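Local atomic coordinates of Lmo0131 protein (Listeria monocytogenes, PDB entry 4Q6J), a protein that is of unproven function but, as an EAL-domain protein with a TIM-barrel-like fold, probably hydrolyses cyclic di-GMP. Residues G206-T211 and V228-G233; K151-D156 and I174-M179; Y24-D29 and Y235-L240. One frame throughout, in Å; residues are numbered along the deposited sequence.

Contact 1 of 3, residues G206-T211 and V228-G233; sequences GGKVVT and VDYFQG
Thr211 and Val228 reach toward each other tip to tip at the tight side of this contact, the methyl CG2 of Thr211 lying 3.6 Å from CG1 of Val228. The hydroxyl OG1 of Thr211 sits between its own backbone N and carbonyl carbon (chi1 51°), which brings it in plane to the edge of the Phe231 ring, 3.5 Å from CD1. That buried hydroxyl finds no hydrogen-bond partner, while Leu223 of helix 217-225 closes over the same cluster. On the other face of the sheet, Val210 CG2 rests 3.8 Å from Tyr230 CB.

The Lys208 end is looser and open to solvent. Its extended chain passes Asp229 at about a right angle, CD coming within 3.4 Å of Tyr230 OH, yet NZ stays 4.8 Å from Asp229 OD1 and makes no salt bridge there. Asp229 instead turns OD2 to Val209 N (2.9 Å), which meets it on the anti side, 30° out of the carboxylate plane; His203 also binds OD2. Backbone bonds from Tyr230 N to Val209 O, Thr211 N to Tyr230 O and Gln232 N to Thr211 O then zip the strands in parallel, as is characteristic of a beta-alpha-beta crossover in a TIM-type barrel.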
ATOM      1  N   GLY B 206      13.598 -22.044  16.802  1.00 12.84           N
ATOM      2  CA  GLY B 206      15.014 -22.010  17.088  1.00 14.08           C
ATOM      3  C   GLY B 206      15.634 -20.636  16.886  1.00 17.57           C
ATOM      4  O   GLY B 206      16.818 -20.520  16.557  1.00 18.19           O
ATOM      5  N   GLY B 207      14.842 -19.588  17.081  1.00 12.22           N
ATOM      6  CA  GLY B 207      15.360 -18.240  17.006  1.00 11.93           C
ATOM      7  C   GLY B 207      15.244 -17.555  18.355  1.00 14.81           C
ATOM      8  O   GLY B 207      14.950 -18.208  19.376  1.00 13.76           O
ATOM      9  N   LYS B 208      15.481 -16.240  18.356  1.00 12.19           N
ATOM     10  CA  LYS B 208      15.368 -15.419  19.539  1.00 11.12           C
ATOM     11  C   LYS B 208      14.603 -14.150  19.214  1.00 13.46           C
ATOM     12  O   LYS B 208      14.463 -13.793  18.059  1.00 14.09           O
ATOM     13  CB  LYS B 208      16.746 -15.088  20.075  1.00 10.64           C
ATOM     14  CG  LYS B 208      17.474 -16.361  20.454  1.00 13.89           C
ATOM     15  CD  LYS B 208      18.677 -16.173  21.296  1.00 14.07           C
ATOM     16  CE  LYS B 208      19.141 -17.516  21.804  1.00 18.25           C
ATOM     17  NZ  LYS B 208      20.384 -17.324  22.541  1.00 32.87           N
ATOM     18  N   VAL B 209      14.113 -13.468  20.235  1.00 12.02           N
ATOM     19  CA  VAL B 209      13.289 -12.288  20.054  1.00 11.08           C
ATOM     20  C   VAL B 209      13.966 -11.077  20.675  1.00 12.84           C
ATOM     21  O   VAL B 209      14.479 -11.183  21.785  1.00 11.13           O
ATOM     22  CB  VAL B 209      11.951 -12.491  20.791  1.00 14.10           C
ATOM     23  CG1 VAL B 209      11.135 -11.227  20.774  1.00 10.55           C
ATOM     24  CG2 VAL B 209      11.172 -13.605  20.158  1.00 16.85           C
ATOM     25  N   VAL B 210      13.949  -9.928  19.995  1.00 10.93           N
ATOM     26  CA  VAL B 210      14.377  -8.661  20.598  1.00 11.90           C
ATOM     27  C   VAL B 210      13.141  -7.787  20.705  1.00  8.55           C
ATOM     28  O   VAL B 210      12.466  -7.596  19.712  1.00 11.05           O
ATOM     29  CB  VAL B 210      15.396  -7.852  19.733  1.00  8.44           C
ATOM     30  CG1 VAL B 210      15.695  -6.522  20.416  1.00 14.90           C
ATOM     31  CG2 VAL B 210      16.678  -8.605  19.488  1.00 10.34           C
ATOM     32  N   THR B 211      12.820  -7.266  21.888  1.00  9.68           N
ATOM     33  CA  THR B 211      11.719  -6.317  21.979  1.00 11.38           C
ATOM     34  C   THR B 211      12.297  -4.904  22.073  1.00 12.39           C
ATOM     35  O   THR B 211      12.998  -4.605  23.018  1.00  9.84           O
ATOM     36  CB  THR B 211      10.804  -6.618  23.195  1.00 12.27           C
ATOM     37  OG1 THR B 211      11.596  -6.748  24.376  1.00 12.59           O
ATOM     38  CG2 THR B 211      10.043  -7.896  22.987  1.00 10.82           C
ATOM     39  N   VAL B 228      11.368 -13.288  26.652  1.00 10.26           N
ATOM     40  CA  VAL B 228      12.006 -12.461  25.633  1.00 10.34           C
ATOM     41  C   VAL B 228      13.509 -12.549  25.860  1.00 11.24           C
ATOM     42  O   VAL B 228      13.969 -12.474  26.994  1.00 14.99           O
ATOM     43  CB  VAL B 228      11.532 -10.996  25.714  1.00 12.01           C
ATOM     44  CG1 VAL B 228      12.275 -10.172  24.717  1.00 12.31           C
ATOM     45  CG2 VAL B 228      10.033 -10.906  25.447  1.00 11.22           C
ATOM     46  N   ASP B 229      14.288 -12.708  24.802  1.00 11.49           N
ATOM     47  CA  ASP B 229      15.721 -12.883  24.969  1.00 10.31           C
ATOM     48  C   ASP B 229      16.513 -11.576  25.170  1.00 12.00           C
ATOM     49  O   ASP B 229      17.466 -11.554  25.918  1.00 11.56           O
ATOM     50  CB  ASP B 229      16.278 -13.582  23.748  1.00 12.23           C
ATOM     51  CG  ASP B 229      15.608 -14.886  23.476  1.00 15.36           C
ATOM     52  OD1 ASP B 229      16.092 -15.871  24.034  1.00 14.73           O
ATOM     53  OD2 ASP B 229      14.601 -14.925  22.717  1.00 13.66           O
ATOM     54  N   TYR B 230      16.125 -10.509  24.462  1.00 12.00           N
ATOM     55  CA  TYR B 230      16.921  -9.279  24.399  1.00 10.24           C
ATOM     56  C   TYR B 230      16.034  -8.074  24.452  1.00  9.32           C
ATOM     57  O   TYR B 230      14.916  -8.111  23.957  1.00 11.34           O
ATOM     58  CB  TYR B 230      17.723  -9.180  23.106  1.00 10.74           C
ATOM     59  CG  TYR B 230      18.582 -10.392  22.827  1.00 13.39           C
ATOM     60  CD1 TYR B 230      19.710 -10.656  23.584  1.00 13.77           C
ATOM     61  CD2 TYR B 230      18.272 -11.263  21.796  1.00 12.57           C
ATOM     62  CE1 TYR B 230      20.494 -11.763  23.337  1.00 15.76           C
ATOM     63  CE2 TYR B 230      19.058 -12.368  21.527  1.00 11.82           C
ATOM     64  CZ  TYR B 230      20.167 -12.613  22.301  1.00 12.73           C
ATOM     65  OH  TYR B 230      20.941 -13.701  22.033  1.00 16.16           O
ATOM     66  N   PHE B 231      16.562  -6.998  25.024  1.00 12.33           N
ATOM     67  CA  PHE B 231      15.836  -5.739  25.149  1.00 12.19           C
ATOM     68  C   PHE B 231      16.561  -4.598  24.437  1.00 12.44           C
ATOM     69  O   PHE B 231      17.787  -4.560  24.379  1.00 13.16           O
ATOM     70  CB  PHE B 231      15.706  -5.332  26.624  1.00 14.75           C
ATOM     71  CG  PHE B 231      14.974  -6.331  27.500  1.00 14.68           C
ATOM     72  CD1 PHE B 231      13.834  -6.985  27.045  1.00 13.45           C
ATOM     73  CD2 PHE B 231      15.432  -6.605  28.780  1.00 15.48           C
ATOM     74  CE1 PHE B 231      13.165  -7.882  27.863  1.00 16.62           C
ATOM     75  CE2 PHE B 231      14.766  -7.504  29.581  1.00 15.39           C
ATOM     76  CZ  PHE B 231      13.643  -8.138  29.120  1.00 18.53           C
ATOM     77  N   GLN B 232      15.782  -3.636  23.966  1.00 10.83           N
ATOM     78  CA  GLN B 232      16.297  -2.420  23.400  1.00 11.64           C
ATOM     79  C   GLN B 232      15.273  -1.299  23.713  1.00 10.69           C
ATOM     80  O   GLN B 232      14.082  -1.507  23.645  1.00 11.50           O
ATOM     81  CB  GLN B 232      16.459  -2.640  21.894  1.00 18.22           C
ATOM     82  CG  GLN B 232      17.028  -1.533  21.117  1.00 14.35           C
ATOM     83  CD  GLN B 232      17.156  -1.911  19.669  1.00 15.76           C
ATOM     84  OE1 GLN B 232      17.119  -3.076  19.320  1.00 13.80           O
ATOM     85  NE2 GLN B 232      17.307  -0.933  18.826  1.00 14.32           N
ATOM     86  N   GLY B 233      15.744  -0.130  24.092  1.00 12.16           N
ATOM     87  CA  GLY B 233      14.834   0.973  24.280  1.00 14.23           C
ATOM     88  C   GLY B 233      15.421   1.999  25.203  1.00 13.89           C
ATOM     89  O   GLY B 233      16.485   1.786  25.764  1.00 14.40           O
TER

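Contact 2 of 3, residues K151-D156 and I174-M179; sequences KVSMDD and IVKTDM. With EDO (1,2-ethanediol), chain Q.
Ser153 and Ile174 pair side by side where strands 151-154 and 174-177, ends of a beta-alpha-beta crossover through helix 163-169, run parallel in the barrel. Their side chains share one face and meet at the root, CB to CB at 3.6 Å. Ser153 OG occupies the position between backbone N and carbonyl carbon (chi1 61°) and is bound by Glu123. On that same side Lys176 passes its aliphatic chain by the carbonyl of Met154, CB 3.4 Å from Met154 O and CD 4.0 Å from Ser153 OG. The chain then bends at chi3 (67°), and NZ departs to a salt bridge with Glu212 and a hydrogen bond with Gln232. Met154, a selenomethionine, and Val175 fill the opposite face, against helix 163-169.

Between the two strands the backbone bonds alternate: Ile174 N binds Val152 O, Met154 N binds Ile174 O, and Lys176 N meets Met154 O nearly head-on at 3.0 Å. Asp155 and Asp156 begin the Asp-Asp-Phe-Gly motif, which takes part in metal binding in active EAL phosphodiesterases, so the site probably lies at this end of the barrel. Without bonding, Asp156 OD1 stands 4.1 Å from Asp178 OD2, the carboxylate planes turned 62° apart.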
ATOM      1  N   LYS B 151      24.268 -13.296  10.890  1.00 11.06           N
ATOM      2  CA  LYS B 151      22.887 -13.488  11.360  1.00 17.39           C
ATOM      3  C   LYS B 151      21.868 -12.614  10.603  1.00 11.94           C
ATOM      4  O   LYS B 151      22.234 -11.619   9.966  1.00 11.73           O
ATOM      5  CB  LYS B 151      22.809 -13.232  12.858  1.00 12.31           C
ATOM      6  CG  LYS B 151      23.751 -14.066  13.620  1.00 12.53           C
ATOM      7  CD  LYS B 151      23.204 -15.454  13.782  1.00 19.51           C
ATOM      8  CE  LYS B 151      24.119 -16.325  14.655  1.00 29.15           C
ATOM      9  NZ  LYS B 151      23.534 -17.691  14.924  1.00 37.95           N
ATOM     10  N   VAL B 152      20.603 -13.015  10.672  1.00 10.95           N
ATOM     11  CA  VAL B 152      19.514 -12.339   9.966  1.00 14.07           C
ATOM     12  C   VAL B 152      18.311 -12.081  10.886  1.00 14.36           C
ATOM     13  O   VAL B 152      17.791 -12.990  11.522  1.00 11.47           O
ATOM     14  CB  VAL B 152      19.045 -13.173   8.757  1.00 12.56           C
ATOM     15  CG1 VAL B 152      17.780 -12.566   8.135  1.00 12.99           C
ATOM     16  CG2 VAL B 152      20.159 -13.269   7.728  1.00 11.53           C
ATOM     17  N   SER B 153      17.900 -10.824  10.988  1.00 10.96           N
ATOM     18  CA  SER B 153      16.721 -10.498  11.763  1.00 11.49           C
ATOM     19  C   SER B 153      15.698  -9.790  10.893  1.00  9.55           C
ATOM     20  O   SER B 153      15.975  -9.456   9.765  1.00 12.24           O
ATOM     21  CB  SER B 153      17.083  -9.623  12.957  1.00 16.83           C
ATOM     22  OG  SER B 153      17.648  -8.425  12.532  1.00 12.98           O
HETATM   23  N   MSE B 154      14.506  -9.554  11.430  1.00 11.76           N
HETATM   24  CA  MSE B 154      13.474  -8.818  10.701  1.00 12.24           C
HETATM   25  C   MSE B 154      12.821  -7.864  11.671  1.00 10.03           C
HETATM   26  O   MSE B 154      12.593  -8.200  12.828  1.00 11.85           O
HETATM   27  CB  MSE B 154      12.438  -9.775  10.074  1.00 13.97           C
HETATM   28  CG  MSE B 154      11.662 -10.590  11.069  1.00 15.87           C
HETATM   29 SE   MSE B 154      10.338 -11.837  10.310  0.73 23.81          SE
HETATM   30  CE  MSE B 154       9.042 -10.468   9.673  1.00 16.93           C
ATOM     31  N   ASP B 155      12.523  -6.666  11.201  1.00 13.09           N
ATOM     32  CA  ASP B 155      11.933  -5.645  12.068  1.00 14.87           C
ATOM     33  C   ASP B 155      10.403  -5.702  12.079  1.00 17.46           C
ATOM     34  O   ASP B 155       9.803  -6.473  11.328  1.00 17.29           O
ATOM     35  CB  ASP B 155      12.395  -4.261  11.627  1.00 11.98           C
ATOM     36  CG  ASP B 155      11.585  -3.724  10.477  1.00 17.38           C
ATOM     37  OD1 ASP B 155      10.983  -4.541   9.742  1.00 25.26           O
ATOM     38  OD2 ASP B 155      11.546  -2.478  10.300  1.00 21.86           O
ATOM     39  N   ASP B 156       9.793  -4.868  12.921  1.00 20.12           N
ATOM     40  CA  ASP B 156       8.359  -4.541  12.825  1.00 17.84           C
ATOM     41  C   ASP B 156       7.469  -5.772  12.863  1.00 15.59           C
ATOM     42  O   ASP B 156       6.469  -5.806  12.173  1.00 15.38           O
ATOM     43  CB  ASP B 156       8.062  -3.802  11.498  1.00 24.96           C
ATOM     44  CG  ASP B 156       8.356  -2.290  11.544  1.00 32.69           C
ATOM     45  OD1 ASP B 156       9.037  -1.804  12.469  1.00 40.60           O
ATOM     46  OD2 ASP B 156       7.893  -1.579  10.622  1.00 33.36           O
ATOM     47  N   ILE B 174      16.497 -13.817  14.247  1.00 12.69           N
ATOM     48  CA  ILE B 174      16.004 -12.939  15.304  1.00 12.87           C
ATOM     49  C   ILE B 174      14.762 -12.173  14.838  1.00 11.74           C
ATOM     50  O   ILE B 174      14.734 -11.581  13.761  1.00 10.53           O
ATOM     51  CB  ILE B 174      17.094 -11.935  15.763  1.00 16.20           C
ATOM     52  CG1 ILE B 174      18.257 -12.655  16.446  1.00 16.86           C
ATOM     53  CG2 ILE B 174      16.522 -10.869  16.672  1.00 12.38           C
ATOM     54  CD1 ILE B 174      19.576 -12.282  15.848  1.00 27.32           C
ATOM     55  N   VAL B 175      13.724 -12.234  15.658  1.00 12.39           N
ATOM     56  CA  VAL B 175      12.515 -11.462  15.439  1.00 11.44           C
ATOM     57  C   VAL B 175      12.538 -10.241  16.336  1.00 11.42           C
ATOM     58  O   VAL B 175      12.694 -10.368  17.545  1.00 10.05           O
ATOM     59  CB  VAL B 175      11.266 -12.294  15.767  1.00 12.11           C
ATOM     60  CG1 VAL B 175      10.046 -11.395  15.973  1.00 14.52           C
ATOM     61  CG2 VAL B 175      11.039 -13.352  14.678  1.00 14.34           C
ATOM     62  N   LYS B 176      12.387  -9.071  15.732  1.00 10.51           N
ATOM     63  CA  LYS B 176      12.333  -7.822  16.461  1.00 10.16           C
ATOM     64  C   LYS B 176      10.905  -7.288  16.440  1.00 12.91           C
ATOM     65  O   LYS B 176      10.191  -7.375  15.430  1.00 15.16           O
ATOM     66  CB  LYS B 176      13.333  -6.824  15.871  1.00 14.26           C
ATOM     67  CG  LYS B 176      14.697  -7.469  15.700  1.00 12.02           C
ATOM     68  CD  LYS B 176      15.831  -6.479  15.557  1.00 19.01           C
ATOM     69  CE  LYS B 176      16.080  -5.687  16.833  1.00 14.48           C
ATOM     70  NZ  LYS B 176      16.750  -4.402  16.516  1.00 14.14           N
ATOM     71  N   THR B 177      10.476  -6.764  17.577  1.00 11.12           N
ATOM     72  CA  THR B 177       9.140  -6.205  17.705  1.00 12.66           C
ATOM     73  C   THR B 177       9.231  -4.735  18.021  1.00 13.04           C
ATOM     74  O   THR B 177      10.159  -4.297  18.681  1.00 14.06           O
ATOM     75  CB  THR B 177       8.390  -6.911  18.812  1.00 18.73           C
ATOM     76  OG1 THR B 177       9.127  -6.768  20.032  1.00 14.98           O
ATOM     77  CG2 THR B 177       8.249  -8.389  18.468  1.00 13.15           C
ATOM     78  N   ASP B 178       8.285  -3.953  17.540  1.00 16.07           N
ATOM     79  CA  ASP B 178       8.424  -2.529  17.742  1.00 19.28           C
ATOM     80  C   ASP B 178       7.671  -2.091  18.987  1.00 15.72           C
ATOM     81  O   ASP B 178       7.075  -2.909  19.696  1.00 18.63           O
ATOM     82  CB  ASP B 178       8.097  -1.723  16.475  1.00 37.76           C
ATOM     83  CG  ASP B 178       6.640  -1.679  16.159  1.00 39.87           C
ATOM     84  OD1 ASP B 178       5.947  -0.801  16.706  1.00 53.48           O
ATOM     85  OD2 ASP B 178       6.201  -2.492  15.327  1.00 37.22           O
HETATM   86  N   MSE B 179       7.710  -0.807  19.287  1.00 16.05           N
HETATM   87  CA  MSE B 179       7.331  -0.305  20.580  1.00 20.37           C
HETATM   88  C   MSE B 179       5.884  -0.590  20.934  1.00 14.32           C
HETATM   89  O   MSE B 179       5.605  -0.852  22.092  1.00 16.96           O
HETATM   90  CB  MSE B 179       7.699   1.168  20.684  1.00 24.61           C
HETATM   91  CG  MSE B 179       6.571   2.112  20.345  1.00 39.51           C
HETATM   92 SE   MSE B 179       5.655   2.617  22.007  0.55 35.35          SE
HETATM   93  CE  MSE B 179       6.060   4.508  21.646  1.00 54.98           C
TER
HETATM   94  C1  EDO Q 306      11.683   1.634   8.355  1.00 35.58           C
HETATM   95  O1  EDO Q 306      12.508   1.011   9.350  1.00 42.83           O
HETATM   96  C2  EDO Q 306      10.236   1.193   8.511  1.00 36.64           C
HETATM   97  O2  EDO Q 306      10.130  -0.190   8.191  1.00 36.03           O

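Contact 3 of 3, residues Y24-D29 and Y235-L240; sequences YQPKVD and YFSRPL. With EDO (1,2-ethanediol), chain N; EDO (1,2-ethanediol), chain R; EDO (1,2-ethanediol), chain L.
Gln25 holds CG anti to its backbone N (chi1 -171°) and continues extended to CD, a course that carries its amide to the carbonyl of Ser237. NE2 donates to Ser237 O at 2.9 Å, and the acceptor lies only 6° out of the amide plane, although the donor is tilted from the carbonyl plane. The same nitrogen also donates to the O2 atom of a 1,2-ethanediol molecule, probably from the crystallisation liquor, and OE1 accepts from Gln232, so both ends of the amide are engaged. The ring of Pro239 packs against this side chain, its CG 3.8 Å from Gln25 CB.

Further along strand 20-29, Pro26 CD packs on Ser237 CB at 3.7 Å, and OG of Ser237 reaches forward to the carbonyl O of Arg238 (2.9 Å), in plane and on a lone pair. Val28 places CG2 over one face of the Phe236 ring, 4.0 Å from CD1. At the other end Tyr24 and Leu240 form a single antiparallel hydrogen-bonded pair, N to O in both directions, 2.9 Å from Tyr24 N to Leu240 O. Arg238 turns outward to a salt bridge with Asp5 of the second subunit. The irregular segment 235-240 runs nearly antiparallel beside strand 20-29 and leads into helix 242-248, an arrangement consistent with the modified TIM barrel of EAL domains.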
ATOM      1  N   TYR B  24      24.316   3.979  17.271  1.00 13.22           N
ATOM      2  CA  TYR B  24      24.199   2.614  17.806  1.00 15.87           C
ATOM      3  C   TYR B  24      23.278   2.579  19.011  1.00 15.44           C
ATOM      4  O   TYR B  24      23.433   3.383  19.931  1.00 15.78           O
ATOM      5  CB  TYR B  24      25.576   2.110  18.253  1.00 12.64           C
ATOM      6  CG  TYR B  24      26.565   2.093  17.137  1.00 11.51           C
ATOM      7  CD1 TYR B  24      26.538   1.084  16.187  1.00 13.43           C
ATOM      8  CD2 TYR B  24      27.511   3.101  17.003  1.00 19.11           C
ATOM      9  CE1 TYR B  24      27.427   1.066  15.137  1.00 14.49           C
ATOM     10  CE2 TYR B  24      28.416   3.090  15.949  1.00 15.56           C
ATOM     11  CZ  TYR B  24      28.359   2.070  15.018  1.00 13.29           C
ATOM     12  OH  TYR B  24      29.236   2.036  13.970  1.00 15.79           O
ATOM     13  N   GLN B  25      22.335   1.647  19.036  1.00 13.11           N
ATOM     14  CA  GLN B  25      21.488   1.510  20.215  1.00 13.18           C
ATOM     15  C   GLN B  25      21.742   0.142  20.884  1.00 18.23           C
ATOM     16  O   GLN B  25      21.600  -0.896  20.237  1.00 13.78           O
ATOM     17  CB  GLN B  25      20.007   1.714  19.874  1.00 12.28           C
ATOM     18  CG  GLN B  25      19.181   1.792  21.158  1.00 15.77           C
ATOM     19  CD  GLN B  25      17.682   2.013  20.969  1.00 16.51           C
ATOM     20  OE1 GLN B  25      17.081   1.493  20.034  1.00 21.91           O
ATOM     21  NE2 GLN B  25      17.072   2.774  21.882  1.00 11.98           N
ATOM     22  N   PRO B  26      22.158   0.126  22.185  1.00 15.33           N
ATOM     23  CA  PRO B  26      22.472  -1.174  22.791  1.00 14.82           C
ATOM     24  C   PRO B  26      21.274  -2.136  22.828  1.00 24.51           C
ATOM     25  O   PRO B  26      20.119  -1.728  22.991  1.00 22.41           O
ATOM     26  CB  PRO B  26      22.877  -0.818  24.231  1.00 12.29           C
ATOM     27  CG  PRO B  26      23.128   0.573  24.236  1.00 15.60           C
ATOM     28  CD  PRO B  26      22.320   1.209  23.162  1.00 23.24           C
ATOM     29  N   LYS B  27      21.581  -3.414  22.667  1.00 13.41           N
ATOM     30  CA  LYS B  27      20.654  -4.486  22.953  1.00 12.70           C
ATOM     31  C   LYS B  27      21.240  -5.243  24.140  1.00 12.35           C
ATOM     32  O   LYS B  27      22.434  -5.540  24.168  1.00 14.32           O
ATOM     33  CB  LYS B  27      20.487  -5.398  21.735  1.00 16.44           C
ATOM     34  CG  LYS B  27      19.667  -4.739  20.651  1.00 19.34           C
ATOM     35  CD  LYS B  27      19.674  -5.577  19.429  1.00 14.86           C
ATOM     36  CE  LYS B  27      21.084  -5.750  18.910  1.00 14.73           C
ATOM     37  NZ  LYS B  27      21.059  -6.565  17.671  1.00 13.55           N
ATOM     38  N   VAL B  28      20.380  -5.549  25.107  1.00 13.68           N
ATOM     39  CA  VAL B  28      20.781  -6.095  26.389  1.00 10.95           C
ATOM     40  C   VAL B  28      20.178  -7.487  26.542  1.00 11.40           C
ATOM     41  O   VAL B  28      19.032  -7.710  26.193  1.00 14.43           O
ATOM     42  CB  VAL B  28      20.277  -5.163  27.523  1.00 13.30           C
ATOM     43  CG1 VAL B  28      20.303  -5.824  28.826  1.00 13.94           C
ATOM     44  CG2 VAL B  28      21.084  -3.857  27.551  1.00 22.40           C
ATOM     45  N   ASP B  29      20.944  -8.425  27.070  1.00 11.26           N
ATOM     46  CA  ASP B  29      20.403  -9.733  27.411  1.00 12.23           C
ATOM     47  C   ASP B  29      19.336  -9.611  28.526  1.00 16.33           C
ATOM     48  O   ASP B  29      19.578  -8.955  29.524  1.00 16.18           O
ATOM     49  CB  ASP B  29      21.550 -10.652  27.843  1.00 15.97           C
ATOM     50  CG  ASP B  29      21.112 -12.099  28.032  1.00 20.04           C
ATOM     51  OD1 ASP B  29      20.661 -12.443  29.134  1.00 29.95           O
ATOM     52  OD2 ASP B  29      21.231 -12.895  27.078  1.00 29.88           O
ATOM     53  N   TYR B 235      15.013   2.851  28.171  1.00 14.67           N
ATOM     54  CA  TYR B 235      15.304   2.446  29.548  1.00 16.32           C
ATOM     55  C   TYR B 235      16.773   2.080  29.739  1.00 20.06           C
ATOM     56  O   TYR B 235      17.345   2.213  30.839  1.00 17.74           O
ATOM     57  CB  TYR B 235      14.410   1.273  29.963  1.00 15.32           C
ATOM     58  CG  TYR B 235      14.579   0.854  31.410  1.00 20.71           C
ATOM     59  CD1 TYR B 235      14.069   1.630  32.440  1.00 26.89           C
ATOM     60  CD2 TYR B 235      15.246  -0.318  31.749  1.00 24.01           C
ATOM     61  CE1 TYR B 235      14.225   1.257  33.767  1.00 23.87           C
ATOM     62  CE2 TYR B 235      15.417  -0.700  33.072  1.00 26.24           C
ATOM     63  CZ  TYR B 235      14.900   0.094  34.083  1.00 34.25           C
ATOM     64  OH  TYR B 235      15.049  -0.258  35.416  1.00 36.39           O
ATOM     65  N   PHE B 236      17.377   1.611  28.661  1.00 18.54           N
ATOM     66  CA  PHE B 236      18.780   1.282  28.670  1.00 15.03           C
ATOM     67  C   PHE B 236      19.556   2.421  28.031  1.00 16.18           C
ATOM     68  O   PHE B 236      20.370   3.071  28.705  1.00 18.09           O
ATOM     69  CB  PHE B 236      18.983  -0.063  27.995  1.00 13.85           C
ATOM     70  CG  PHE B 236      18.249  -1.168  28.697  1.00 14.50           C
ATOM     71  CD1 PHE B 236      18.736  -1.681  29.880  1.00 16.03           C
ATOM     72  CD2 PHE B 236      17.023  -1.629  28.226  1.00 14.04           C
ATOM     73  CE1 PHE B 236      18.052  -2.673  30.567  1.00 16.94           C
ATOM     74  CE2 PHE B 236      16.324  -2.622  28.909  1.00 16.67           C
ATOM     75  CZ  PHE B 236      16.843  -3.152  30.075  1.00 16.48           C
ATOM     76  N   SER B 237      19.277   2.702  26.760  1.00 12.17           N
ATOM     77  CA  SER B 237      19.936   3.829  26.078  1.00 16.00           C
ATOM     78  C   SER B 237      19.290   4.214  24.736  1.00 16.20           C
ATOM     79  O   SER B 237      19.027   3.348  23.904  1.00 16.05           O
ATOM     80  CB  SER B 237      21.430   3.525  25.854  1.00 14.16           C
ATOM     81  OG  SER B 237      22.130   4.651  25.348  1.00 17.94           O
ATOM     82  N   ARG B 238      19.053   5.510  24.526  1.00 14.38           N
ATOM     83  CA  ARG B 238      18.781   6.026  23.194  1.00 15.83           C
ATOM     84  C   ARG B 238      19.951   5.665  22.260  1.00 12.93           C
ATOM     85  O   ARG B 238      21.033   5.303  22.722  1.00 15.55           O
ATOM     86  CB  ARG B 238      18.653   7.536  23.271  1.00 15.84           C
ATOM     87  CG  ARG B 238      19.884   8.226  23.834  1.00 15.23           C
ATOM     88  CD  ARG B 238      19.555   9.622  24.336  1.00 27.12           C
ATOM     89  NE  ARG B 238      20.202  10.645  23.523  1.00 42.04           N
ATOM     90  CZ  ARG B 238      21.315  11.294  23.860  1.00 53.65           C
ATOM     91  NH1 ARG B 238      21.914  11.033  25.008  1.00 60.41           N
ATOM     92  NH2 ARG B 238      21.833  12.209  23.043  1.00 53.32           N
ATOM     93  N   PRO B 239      19.746   5.767  20.943  1.00 13.20           N
ATOM     94  CA  PRO B 239      20.897   5.579  20.052  1.00 14.36           C
ATOM     95  C   PRO B 239      21.938   6.704  20.211  1.00 14.00           C
ATOM     96  O   PRO B 239      21.562   7.857  20.400  1.00 21.05           O
ATOM     97  CB  PRO B 239      20.254   5.605  18.665  1.00 19.05           C
ATOM     98  CG  PRO B 239      18.822   5.240  18.926  1.00 17.18           C
ATOM     99  CD  PRO B 239      18.494   5.913  20.185  1.00 15.94           C
ATOM    100  N   LEU B 240      23.222   6.364  20.156  1.00 14.15           N
ATOM    101  CA  LEU B 240      24.311   7.315  20.415  1.00 13.70           C
ATOM    102  C   LEU B 240      25.471   7.070  19.462  1.00 14.33           C
ATOM    103  O   LEU B 240      25.628   5.952  18.960  1.00 14.40           O
ATOM    104  CB  LEU B 240      24.861   7.141  21.824  1.00 13.53           C
ATOM    105  CG  LEU B 240      23.958   7.462  22.990  1.00 17.71           C
ATOM    106  CD1 LEU B 240      24.599   6.913  24.227  1.00 16.66           C
ATOM    107  CD2 LEU B 240      23.737   8.962  23.074  1.00 19.12           C
TER
HETATM  108  C1  EDO N 303      19.735 -10.077  18.602  1.00 29.97           C
HETATM  109  O1  EDO N 303      19.595  -9.059  17.600  1.00 23.39           O
HETATM  110  C2  EDO N 303      20.759  -9.679  19.651  1.00 33.55           C
HETATM  111  O2  EDO N 303      20.268  -8.590  20.439  1.00 52.23           O
HETATM  112  C1  EDO R 307      18.420   6.895  27.543  1.00 37.45           C
HETATM  113  O1  EDO R 307      19.225   7.845  26.850  1.00 38.03           O
HETATM  114  C2  EDO R 307      18.705   7.089  29.020  1.00 49.70           C
HETATM  115  O2  EDO R 307      18.010   6.121  29.808  1.00 66.19           O
HETATM  116  C1  EDO L 301      12.374   4.147  22.682  1.00 28.04           C
HETATM  117  O1  EDO L 301      12.382   3.282  23.820  1.00 16.06           O
HETATM  118  C2  EDO L 301      13.266   3.624  21.579  1.00 39.08           C
HETATM  119  O2  EDO L 301      14.632   3.624  21.986  1.00 29.12           O

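Overall arrangement
All three contacts reach one curled, mixed sheet, contact 3 through strand 20-29. Contact 2 lies wholly earlier in the chain than contact 1, and both are nested within the long loop that contact 3 closes between the chain's early and late parts. Contacts 1 and 2 have centres about 8 Å apart and adjoin through strands 174-177 and 208-211, with Val210 N 2.8 Å from Val175 O. Contact 1 passes to contact 3, centres about 13 Å apart, where strand 230-231 runs antiparallel to strand 20-29; contacts 2 and 3 are about 15 Å apart. The parallel strands and the antiparallel strand 20-29 together close the barrel, and Gln232 ties contact 1 to contact 2 through Lys176 and to contact 3 through Gln25.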